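Local coordinates for protein telomeric DNA-binding factor trf1 (Schizosaccharomyces pombe, PDB 6K5S) that probably binds double-stranded telomeric DNA repeats, and pairs with a second copy of itself through an all-helical domain of the telomere repeat binding factor family, at residues A[19-24]-A[86-91]; A[131-136]-A[153-158]; A[157-162]-A[181-186]. All blocks are in the same frame, centred on the assembly; numbering follows the deposited sequence.

Interaction 1. Residues A[19-24]-A[86-91]; sequences IILSIL and NLAIFL
Leu21 and Leu24 on helix 10-24 pack against Ala88 and Leu91 on helix 76-94; the side-chain contacts are apolar, and two backbone carbonyl oxygens also border them. The tightest side-chain approach is Leu24 CB to Leu91 CD2 at 3.6 Å. The CG of Leu91, anti to the backbone N (chi1 -171°), itself lies beside Leu24 CB. Leu24 CD1 is 3.9 Å from Leu91 O, so Leu24 also borders the backbone of Leu91. One turn earlier on both helices, Leu21 lays CG 3.8 Å from Ala88 CB and CD2 3.7 Å from Ala88 CA. The small alanine lets the backbones close to 5.3 Å between Leu21 CA and Ala88 CA, and Ile20 CG2 meets the same methyl, Ala88 CB, at 4.0 Å. The axes of segments 19-24 and 86-91 come within 8.9 Å, with 41° between their N-to-C directions, within the all-helical TRF domain. Ile219 of helix 208-222 touches Leu21, Leu87 and Leu91, while Met50 and Phe53 of helix 41-60 touch Ile20. Among polar atoms, Leu24 O is buried without a partner, with Leu91 CD2 3.6 Å away. An alanine in place of Leu91 would probably open a gap beside Leu24 CB and Ile219. Nearby, Ile19 and Ile23 pack on Leu9 and Leu3 of the second subunit.

Interaction 2. Residues A[131-136]-A[153-158]; sequences LKTQAY and DLFPSD
Lys132 of helix 122-141 donates from NZ to Leu154 O at the C-terminal end of helix 147-154, 2.7 Å away. Seen from the oxygen the approach is fairly straight, with a C=O...N angle of 153° and the donor tilted 21° from the carbonyl plane. The lysine's charge would probably suit the partial negative charge of this helix end, inside the all-helical TRF domain. Its chain is extended up to CE and bends only at its last torsion (chi4 -58°), which places NZ; CD passes 3.1 Å from the same Leu154 O. The base of this chain meets an aromatic ring: Lys132 CB is 3.6 Å from Phe155 CZ, and the two side chains run past one another in opposite directions. Thr133 OG1 sits at the ring's edge, near its plane. Leu154 supplies the apolar part, its CD1 lying 3.8 Å from Ala135 CB and pressing on the backbone at Tyr136 N, 3.3 Å away.

In the next shell, Asn106 OD1 takes a second bond from Lys132 NZ and Tyr128 offers a cation-pi partner, so the buried ammonium is multiply held. Thr133 OG1 is hydrogen-bonded to Met129 O and Arg189 NH1, and Tyr136 OH to Gln199 OE1. The contact thus joins the end of helix 147-154 to the middle of helix 122-141, with helix 102-113 touching Leu154 and Ala135, and Leu193 of helix 177-195 touching Thr133, Tyr136 and Phe155.

Interaction 3. Residues A[157-162]-A[181-186]; sequences SDMAHR and QIIEKC
Met159 and Ile183 are the nearest backbone pair, their CA atoms 6.7 Å apart, where the first turn of helix 159-166 meets helix 177-195. This is helix-on-helix packing in the all-helical TRF domain, and the two helices are linked through a loop that is partly unmodelled. Asp158 occupies the N-cap position of the shorter helix, but its side chain makes no capping bond. Asp158 OD1 forms a salt bridge with Arg162 NE one turn on, at 3.1 Å, although the hydrogen bond within it is weak, with an N-H...O angle of 121°.

Across the contact the side chains are apolar or sulfur-bearing. Ala160 CB lies 3.6 Å from Ile183 CD1, and Leu175 of the connecting loop touches both residues. Met159 CB stands 4.1 Å from Ile183 CG1, and beyond it the thioether reaches across to the other helix. The methionine bends at its third torsion (chi3 69°), which places CE 4.0 Å from Ile182 CG2, and the Met159 side chain crosses that of Ile182 at about a right angle. Phe163, farther along helix 159-166, also touches Ile182 and Ile183. The sulfur comes closest to Cys186: Met159 SD is 3.8 Å from Cys186 CB and 4.0 Å from Cys186 SG.

Overall arrangement
Interactions 2 and 3 are neighbours, their centres 11 Å apart on one side of the chain's centre. They share Ser157 and Asp158, the link between helix 147-154 and helix 159-166. They also touch directly, Phe155 CD1 lying 3.6 Å from Cys186 O and Pro156 CG 3.7 Å from Arg162 NH2. Interaction 1 lies on the opposite side, 23 Å from interaction 2 between centres, yet the two meet where Phe90 CZ packs 3.7 Å from Leu131 CD2. Interaction 3 stays apart from interaction 1, with centres 28 Å apart and nearest atoms about 14 Å. Interaction 1 alone has residues within reach of the second subunit. All three belong to the helical TRF homology region.

Interaction 1. Residues A[19-24]-A[86-91]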
loop_
_atom_site.group_PDB
_atom_site.type_symbol
_atom_site.label_atom_id
_atom_site.label_comp_id
_atom_site.label_asym_id
_atom_site.label_seq_id
_atom_site.Cartn_x
_atom_site.Cartn_y
_atom_site.Cartn_z
ATOM N N ILE A 19 10.697 2.648 -0.629
ATOM C CA ILE A 19 11.175 1.982 0.580
ATOM C C ILE A 19 12.031 0.768 0.212
ATOM O O ILE A 19 13.114 0.552 0.768
ATOM C CB ILE A 19 9.988 1.604 1.481
ATOM C CG1 ILE A 19 9.326 2.877 2.033
ATOM C CG2 ILE A 19 10.430 0.666 2.581
ATOM C CD1 ILE A 19 7.954 2.635 2.692
ATOM N N ILE A 20 11.558 -0.036 -0.744
ATOM C CA ILE A 20 12.310 -1.220 -1.145
ATOM C C ILE A 20 13.672 -0.823 -1.717
ATOM O O ILE A 20 14.707 -1.420 -1.386
ATOM C CB ILE A 20 11.474 -2.044 -2.146
ATOM C CG1 ILE A 20 10.227 -2.569 -1.452
ATOM C CG2 ILE A 20 12.314 -3.164 -2.791
ATOM C CD1 ILE A 20 9.190 -3.085 -2.418
ATOM N N LEU A 21 13.697 0.203 -2.570
ATOM C CA LEU A 21 14.957 0.613 -3.176
ATOM C C LEU A 21 15.948 1.086 -2.122
ATOM O O LEU A 21 17.147 0.794 -2.207
ATOM C CB LEU A 21 14.723 1.719 -4.194
ATOM C CG LEU A 21 14.117 1.132 -5.460
ATOM C CD1 LEU A 21 13.502 2.272 -6.296
ATOM C CD2 LEU A 21 15.172 0.356 -6.212
ATOM N N SER A 22 15.461 1.792 -1.113
ATOM C CA SER A 22 16.357 2.324 -0.099
ATOM C C SER A 22 16.744 1.272 0.931
ATOM O O SER A 22 17.822 1.370 1.529
ATOM C CB SER A 22 15.722 3.542 0.568
ATOM O OG SER A 22 14.669 3.157 1.418
ATOM N N ILE A 23 15.913 0.248 1.144
ATOM C CA ILE A 23 16.345 -0.856 1.993
ATOM C C ILE A 23 17.361 -1.721 1.257
ATOM O O ILE A 23 18.473 -1.955 1.751
ATOM C CB ILE A 23 15.146 -1.682 2.492
ATOM C CG1 ILE A 23 14.330 -0.892 3.506
ATOM C CG2 ILE A 23 15.637 -2.984 3.157
ATOM C CD1 ILE A 23 13.092 -1.644 4.005
ATOM N N LEU A 24 17.007 -2.186 0.054
ATOM C CA LEU A 24 17.848 -3.118 -0.677
ATOM C C LEU A 24 19.002 -2.447 -1.403
ATOM O O LEU A 24 19.842 -3.153 -1.966
ATOM C CB LEU A 24 17.033 -3.908 -1.680
ATOM C CG LEU A 24 15.907 -4.757 -1.119
ATOM C CD1 LEU A 24 15.236 -5.368 -2.281
ATOM C CD2 LEU A 24 16.460 -5.826 -0.202
ATOM N N ASN A 86 9.785 -0.678 -11.380
ATOM C CA ASN A 86 10.542 -1.695 -12.093
ATOM C C ASN A 86 11.946 -1.865 -11.521
ATOM O O ASN A 86 12.438 -2.995 -11.421
ATOM C CB ASN A 86 10.576 -1.358 -13.590
ATOM C CG ASN A 86 9.273 -1.776 -14.296
ATOM O OD1 ASN A 86 8.504 -2.578 -13.757
ATOM N ND2 ASN A 86 9.024 -1.238 -15.489
ATOM N N LEU A 87 12.601 -0.770 -11.117
ATOM C CA LEU A 87 13.879 -0.894 -10.417
ATOM C C LEU A 87 13.734 -1.642 -9.099
ATOM O O LEU A 87 14.577 -2.488 -8.761
ATOM C CB LEU A 87 14.491 0.490 -10.164
ATOM C CG LEU A 87 15.070 1.056 -11.460
ATOM C CD1 LEU A 87 15.035 2.573 -11.451
ATOM C CD2 LEU A 87 16.485 0.516 -11.635
ATOM N N ALA A 88 12.687 -1.330 -8.330
ATOM C CA ALA A 88 12.498 -2.012 -7.055
ATOM C C ALA A 88 12.250 -3.493 -7.279
ATOM O O ALA A 88 12.779 -4.340 -6.542
ATOM C CB ALA A 88 11.349 -1.367 -6.272
ATOM N N ILE A 89 11.455 -3.821 -8.309
ATOM C CA ILE A 89 11.192 -5.220 -8.663
ATOM C C ILE A 89 12.490 -5.935 -9.016
ATOM O O ILE A 89 12.722 -7.071 -8.596
ATOM C CB ILE A 89 10.187 -5.298 -9.829
ATOM C CG1 ILE A 89 8.778 -4.931 -9.358
ATOM C CG2 ILE A 89 10.142 -6.724 -10.442
ATOM C CD1 ILE A 89 7.821 -4.670 -10.543
ATOM N N PHE A 90 13.339 -5.293 -9.827
ATOM C CA PHE A 90 14.580 -5.932 -10.254
ATOM C C PHE A 90 15.496 -6.190 -9.065
ATOM O O PHE A 90 16.057 -7.290 -8.926
ATOM C CB PHE A 90 15.283 -5.063 -11.291
ATOM C CG PHE A 90 16.343 -5.784 -12.070
ATOM C CD1 PHE A 90 17.609 -5.977 -11.526
ATOM C CD2 PHE A 90 16.086 -6.251 -13.358
ATOM C CE1 PHE A 90 18.596 -6.632 -12.246
ATOM C CE2 PHE A 90 17.075 -6.917 -14.076
ATOM C CZ PHE A 90 18.327 -7.096 -13.519
ATOM N N LEU A 91 15.629 -5.198 -8.180
ATOM C CA LEU A 91 16.505 -5.337 -7.024
ATOM C C LEU A 91 15.963 -6.369 -6.046
ATOM O O LEU A 91 16.733 -7.147 -5.464
ATOM C CB LEU A 91 16.690 -3.971 -6.357
ATOM C CG LEU A 91 17.737 -3.845 -5.251
ATOM C CD1 LEU A 91 19.089 -4.389 -5.727
ATOM C CD2 LEU A 91 17.850 -2.397 -4.823
#

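Interaction 2. Residues A[131-136]-A[153-158]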
loop_
_atom_site.group_PDB
_atom_site.type_symbol
_atom_site.label_atom_id
_atom_site.label_comp_id
_atom_site.label_asym_id
_atom_site.label_seq_id
_atom_site.Cartn_x
_atom_site.Cartn_y
_atom_site.Cartn_z
ATOM N N LEU A 131 25.081 -9.285 -15.713
ATOM C CA LEU A 131 23.802 -9.968 -15.537
ATOM C C LEU A 131 23.732 -11.209 -16.419
ATOM O O LEU A 131 23.355 -12.290 -15.955
ATOM C CB LEU A 131 22.632 -9.028 -15.857
ATOM C CG LEU A 131 21.269 -9.740 -15.779
ATOM C CD1 LEU A 131 20.971 -10.224 -14.355
ATOM C CD2 LEU A 131 20.175 -8.775 -16.224
ATOM N N LYS A 132 24.060 -11.064 -17.706
ATOM C CA LYS A 132 24.021 -12.210 -18.610
ATOM C C LYS A 132 24.954 -13.314 -18.118
ATOM O O LYS A 132 24.614 -14.499 -18.179
ATOM C CB LYS A 132 24.394 -11.776 -20.033
ATOM C CG LYS A 132 23.377 -10.792 -20.677
ATOM C CD LYS A 132 23.934 -10.209 -21.990
ATOM C CE LYS A 132 22.871 -9.398 -22.790
ATOM N NZ LYS A 132 21.695 -10.253 -23.114
ATOM N N THR A 133 26.101 -12.933 -17.563
ATOM C CA THR A 133 27.043 -13.923 -17.046
ATOM C C THR A 133 26.444 -14.702 -15.878
ATOM O O THR A 133 26.565 -15.928 -15.816
ATOM C CB THR A 133 28.350 -13.247 -16.620
ATOM O OG1 THR A 133 28.897 -12.551 -17.746
ATOM C CG2 THR A 133 29.359 -14.324 -16.153
ATOM N N GLN A 134 25.780 -14.008 -14.948
ATOM C CA GLN A 134 25.110 -14.711 -13.856
ATOM C C GLN A 134 23.937 -15.546 -14.359
ATOM O O GLN A 134 23.685 -16.639 -13.833
ATOM C CB GLN A 134 24.635 -13.727 -12.777
ATOM C CG GLN A 134 25.783 -12.990 -12.033
ATOM C CD GLN A 134 26.828 -13.951 -11.449
ATOM O OE1 GLN A 134 26.475 -14.942 -10.812
ATOM N NE2 GLN A 134 28.104 -13.646 -11.658
ATOM N N ALA A 135 23.183 -15.051 -15.348
ATOM C CA ALA A 135 22.118 -15.889 -15.902
ATOM C C ALA A 135 22.694 -17.173 -16.487
ATOM O O ALA A 135 22.118 -18.253 -16.323
ATOM C CB ALA A 135 21.320 -15.130 -16.961
ATOM N N TYR A 136 23.826 -17.063 -17.193
ATOM C CA TYR A 136 24.469 -18.237 -17.756
ATOM C C TYR A 136 24.885 -19.207 -16.655
ATOM O O TYR A 136 24.616 -20.411 -16.743
ATOM C CB TYR A 136 25.674 -17.814 -18.617
ATOM C CG TYR A 136 26.550 -18.975 -19.053
ATOM C CD1 TYR A 136 26.086 -19.905 -19.990
ATOM C CD2 TYR A 136 27.838 -19.150 -18.529
ATOM C CE1 TYR A 136 26.879 -20.983 -20.399
ATOM C CE2 TYR A 136 28.636 -20.226 -18.919
ATOM C CZ TYR A 136 28.148 -21.136 -19.877
ATOM O OH TYR A 136 28.917 -22.201 -20.294
ATOM N N ASP A 153 21.425 -17.770 -26.477
ATOM C CA ASP A 153 20.278 -16.984 -26.038
ATOM C C ASP A 153 20.728 -15.734 -25.299
ATOM O O ASP A 153 20.173 -14.648 -25.504
ATOM C CB ASP A 153 19.375 -17.812 -25.126
ATOM C CG ASP A 153 18.607 -18.866 -25.873
ATOM O OD1 ASP A 153 18.683 -18.898 -27.125
ATOM O OD2 ASP A 153 17.934 -19.667 -25.205
ATOM N N LEU A 154 21.726 -15.870 -24.428
ATOM C CA LEU A 154 22.077 -14.762 -23.553
ATOM C C LEU A 154 22.977 -13.742 -24.228
ATOM O O LEU A 154 22.970 -12.576 -23.831
ATOM C CB LEU A 154 22.753 -15.289 -22.295
ATOM C CG LEU A 154 21.779 -15.887 -21.289
ATOM C CD1 LEU A 154 22.577 -16.568 -20.195
ATOM C CD2 LEU A 154 20.836 -14.824 -20.716
ATOM N N PHE A 155 23.766 -14.166 -25.214
ATOM C CA PHE A 155 24.715 -13.314 -25.923
ATOM C C PHE A 155 24.431 -13.469 -27.411
ATOM O O PHE A 155 25.213 -14.089 -28.149
ATOM C CB PHE A 155 26.162 -13.708 -25.615
ATOM C CG PHE A 155 26.559 -13.550 -24.174
ATOM C CD1 PHE A 155 27.097 -12.357 -23.721
ATOM C CD2 PHE A 155 26.439 -14.604 -23.281
ATOM C CE1 PHE A 155 27.471 -12.199 -22.394
ATOM C CE2 PHE A 155 26.813 -14.443 -21.946
ATOM C CZ PHE A 155 27.337 -13.238 -21.510
ATOM N N PRO A 156 23.316 -12.921 -27.885
ATOM C CA PRO A 156 22.806 -13.300 -29.203
ATOM C C PRO A 156 23.532 -12.556 -30.314
ATOM O O PRO A 156 24.230 -11.569 -30.091
ATOM C CB PRO A 156 21.328 -12.908 -29.131
ATOM C CG PRO A 156 21.290 -11.762 -28.162
ATOM C CD PRO A 156 22.455 -11.919 -27.219
ATOM N N SER A 157 23.350 -13.061 -31.536
ATOM C CA SER A 157 23.975 -12.447 -32.702
ATOM C C SER A 157 23.270 -11.170 -33.154
ATOM O O SER A 157 23.887 -10.360 -33.855
ATOM C CB SER A 157 24.019 -13.448 -33.862
ATOM O OG SER A 157 22.709 -13.736 -34.327
ATOM N N ASP A 158 22.009 -10.966 -32.766
ATOM C CA ASP A 158 21.236 -9.800 -33.182
ATOM C C ASP A 158 21.308 -8.641 -32.182
ATOM O O ASP A 158 20.379 -7.822 -32.123
ATOM C CB ASP A 158 19.777 -10.201 -33.434
ATOM C CG ASP A 158 19.041 -10.616 -32.155
ATOM O OD1 ASP A 158 19.694 -10.781 -31.108
ATOM O OD2 ASP A 158 17.797 -10.771 -32.189
#

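Interaction 3. Residues A[157-162]-A[181-186]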
loop_
_atom_site.group_PDB
_atom_site.type_symbol
_atom_site.label_atom_id
_atom_site.label_comp_id
_atom_site.label_asym_id
_atom_site.label_seq_id
_atom_site.Cartn_x
_atom_site.Cartn_y
_atom_site.Cartn_z
ATOM N N SER A 157 23.350 -13.061 -31.536
ATOM C CA SER A 157 23.975 -12.447 -32.702
ATOM C C SER A 157 23.270 -11.170 -33.154
ATOM O O SER A 157 23.887 -10.360 -33.855
ATOM C CB SER A 157 24.019 -13.448 -33.862
ATOM O OG SER A 157 22.709 -13.736 -34.327
ATOM N N ASP A 158 22.009 -10.966 -32.766
ATOM C CA ASP A 158 21.236 -9.800 -33.182
ATOM C C ASP A 158 21.308 -8.641 -32.182
ATOM O O ASP A 158 20.379 -7.822 -32.123
ATOM C CB ASP A 158 19.777 -10.201 -33.434
ATOM C CG ASP A 158 19.041 -10.616 -32.155
ATOM O OD1 ASP A 158 19.694 -10.781 -31.108
ATOM O OD2 ASP A 158 17.797 -10.771 -32.189
ATOM N N MET A 159 22.378 -8.549 -31.385
ATOM C CA MET A 159 22.428 -7.512 -30.354
ATOM C C MET A 159 22.352 -6.124 -30.982
ATOM O O MET A 159 21.728 -5.215 -30.421
ATOM C CB MET A 159 23.695 -7.652 -29.506
ATOM C CG MET A 159 23.562 -8.562 -28.271
ATOM S SD MET A 159 24.879 -8.364 -27.029
ATOM C CE MET A 159 24.447 -6.752 -26.449
ATOM N N ALA A 160 22.960 -5.951 -32.161
ATOM C CA ALA A 160 22.966 -4.648 -32.819
ATOM C C ALA A 160 21.584 -4.281 -33.333
ATOM O O ALA A 160 21.131 -3.144 -33.166
ATOM C CB ALA A 160 23.974 -4.642 -33.969
ATOM N N HIS A 161 20.903 -5.226 -33.987
ATOM C CA HIS A 161 19.535 -4.960 -34.413
ATOM C C HIS A 161 18.629 -4.702 -33.220
ATOM O O HIS A 161 17.695 -3.897 -33.311
ATOM C CB HIS A 161 18.991 -6.120 -35.239
ATOM C CG HIS A 161 17.616 -5.871 -35.776
ATOM N ND1 HIS A 161 16.605 -6.804 -35.698
ATOM C CD2 HIS A 161 17.083 -4.786 -36.384
ATOM C CE1 HIS A 161 15.508 -6.306 -36.241
ATOM N NE2 HIS A 161 15.772 -5.083 -36.665
ATOM N N ARG A 162 18.893 -5.363 -32.092
ATOM C CA ARG A 162 18.100 -5.094 -30.900
ATOM C C ARG A 162 18.305 -3.666 -30.411
ATOM O O ARG A 162 17.340 -3.000 -30.018
ATOM C CB ARG A 162 18.437 -6.104 -29.804
ATOM C CG ARG A 162 17.660 -7.389 -29.921
ATOM C CD ARG A 162 17.640 -8.127 -28.600
ATOM N NE ARG A 162 18.038 -9.522 -28.760
ATOM C CZ ARG A 162 17.196 -10.542 -28.663
ATOM N NH1 ARG A 162 15.913 -10.305 -28.412
ATOM N NH2 ARG A 162 17.632 -11.789 -28.816
ATOM N N GLN A 181 30.659 -0.759 -28.258
ATOM C CA GLN A 181 31.535 -1.259 -27.199
ATOM C C GLN A 181 30.877 -2.401 -26.426
ATOM O O GLN A 181 31.541 -3.385 -26.058
ATOM C CB GLN A 181 31.917 -0.126 -26.251
ATOM C CG GLN A 181 33.031 0.754 -26.768
ATOM C CD GLN A 181 34.253 -0.052 -27.134
ATOM O OE1 GLN A 181 34.745 -0.848 -26.329
ATOM N NE2 GLN A 181 34.746 0.135 -28.356
ATOM N N ILE A 182 29.573 -2.280 -26.148
ATOM C CA ILE A 182 28.870 -3.350 -25.445
ATOM C C ILE A 182 28.871 -4.622 -26.280
ATOM O O ILE A 182 29.181 -5.714 -25.786
ATOM C CB ILE A 182 27.435 -2.924 -25.093
ATOM C CG1 ILE A 182 27.448 -1.739 -24.135
ATOM C CG2 ILE A 182 26.684 -4.097 -24.484
ATOM C CD1 ILE A 182 26.084 -1.090 -24.004
ATOM N N ILE A 183 28.516 -4.503 -27.561
ATOM C CA ILE A 183 28.527 -5.678 -28.421
ATOM C C ILE A 183 29.900 -6.339 -28.397
ATOM O O ILE A 183 30.016 -7.565 -28.272
ATOM C CB ILE A 183 28.094 -5.301 -29.845
ATOM C CG1 ILE A 183 26.646 -4.816 -29.826
ATOM C CG2 ILE A 183 28.224 -6.496 -30.774
ATOM C CD1 ILE A 183 26.133 -4.468 -31.155
ATOM N N GLU A 184 30.962 -5.535 -28.470
ATOM C CA GLU A 184 32.305 -6.104 -28.476
ATOM C C GLU A 184 32.651 -6.724 -27.128
ATOM O O GLU A 184 33.212 -7.829 -27.078
ATOM C CB GLU A 184 33.325 -5.036 -28.868
ATOM C CG GLU A 184 34.741 -5.551 -29.036
ATOM C CD GLU A 184 35.611 -4.579 -29.816
ATOM O OE1 GLU A 184 35.050 -3.715 -30.527
ATOM O OE2 GLU A 184 36.853 -4.674 -29.715
ATOM N N LYS A 185 32.301 -6.046 -26.025
ATOM C CA LYS A 185 32.539 -6.606 -24.696
ATOM C C LYS A 185 31.749 -7.889 -24.491
ATOM O O LYS A 185 32.247 -8.849 -23.884
ATOM C CB LYS A 185 32.170 -5.592 -23.613
ATOM C CG LYS A 185 33.189 -4.470 -23.425
ATOM C CD LYS A 185 32.673 -3.361 -22.508
ATOM C CE LYS A 185 32.557 -3.824 -21.059
ATOM N NZ LYS A 185 32.087 -2.721 -20.150
ATOM N N CYS A 186 30.511 -7.916 -24.978
ATOM C CA CYS A 186 29.674 -9.097 -24.823
ATOM C C CYS A 186 30.210 -10.273 -25.632
ATOM O O CYS A 186 30.230 -11.405 -25.137
ATOM C CB CYS A 186 28.241 -8.761 -25.222
ATOM S SG CYS A 186 27.328 -7.973 -23.893
#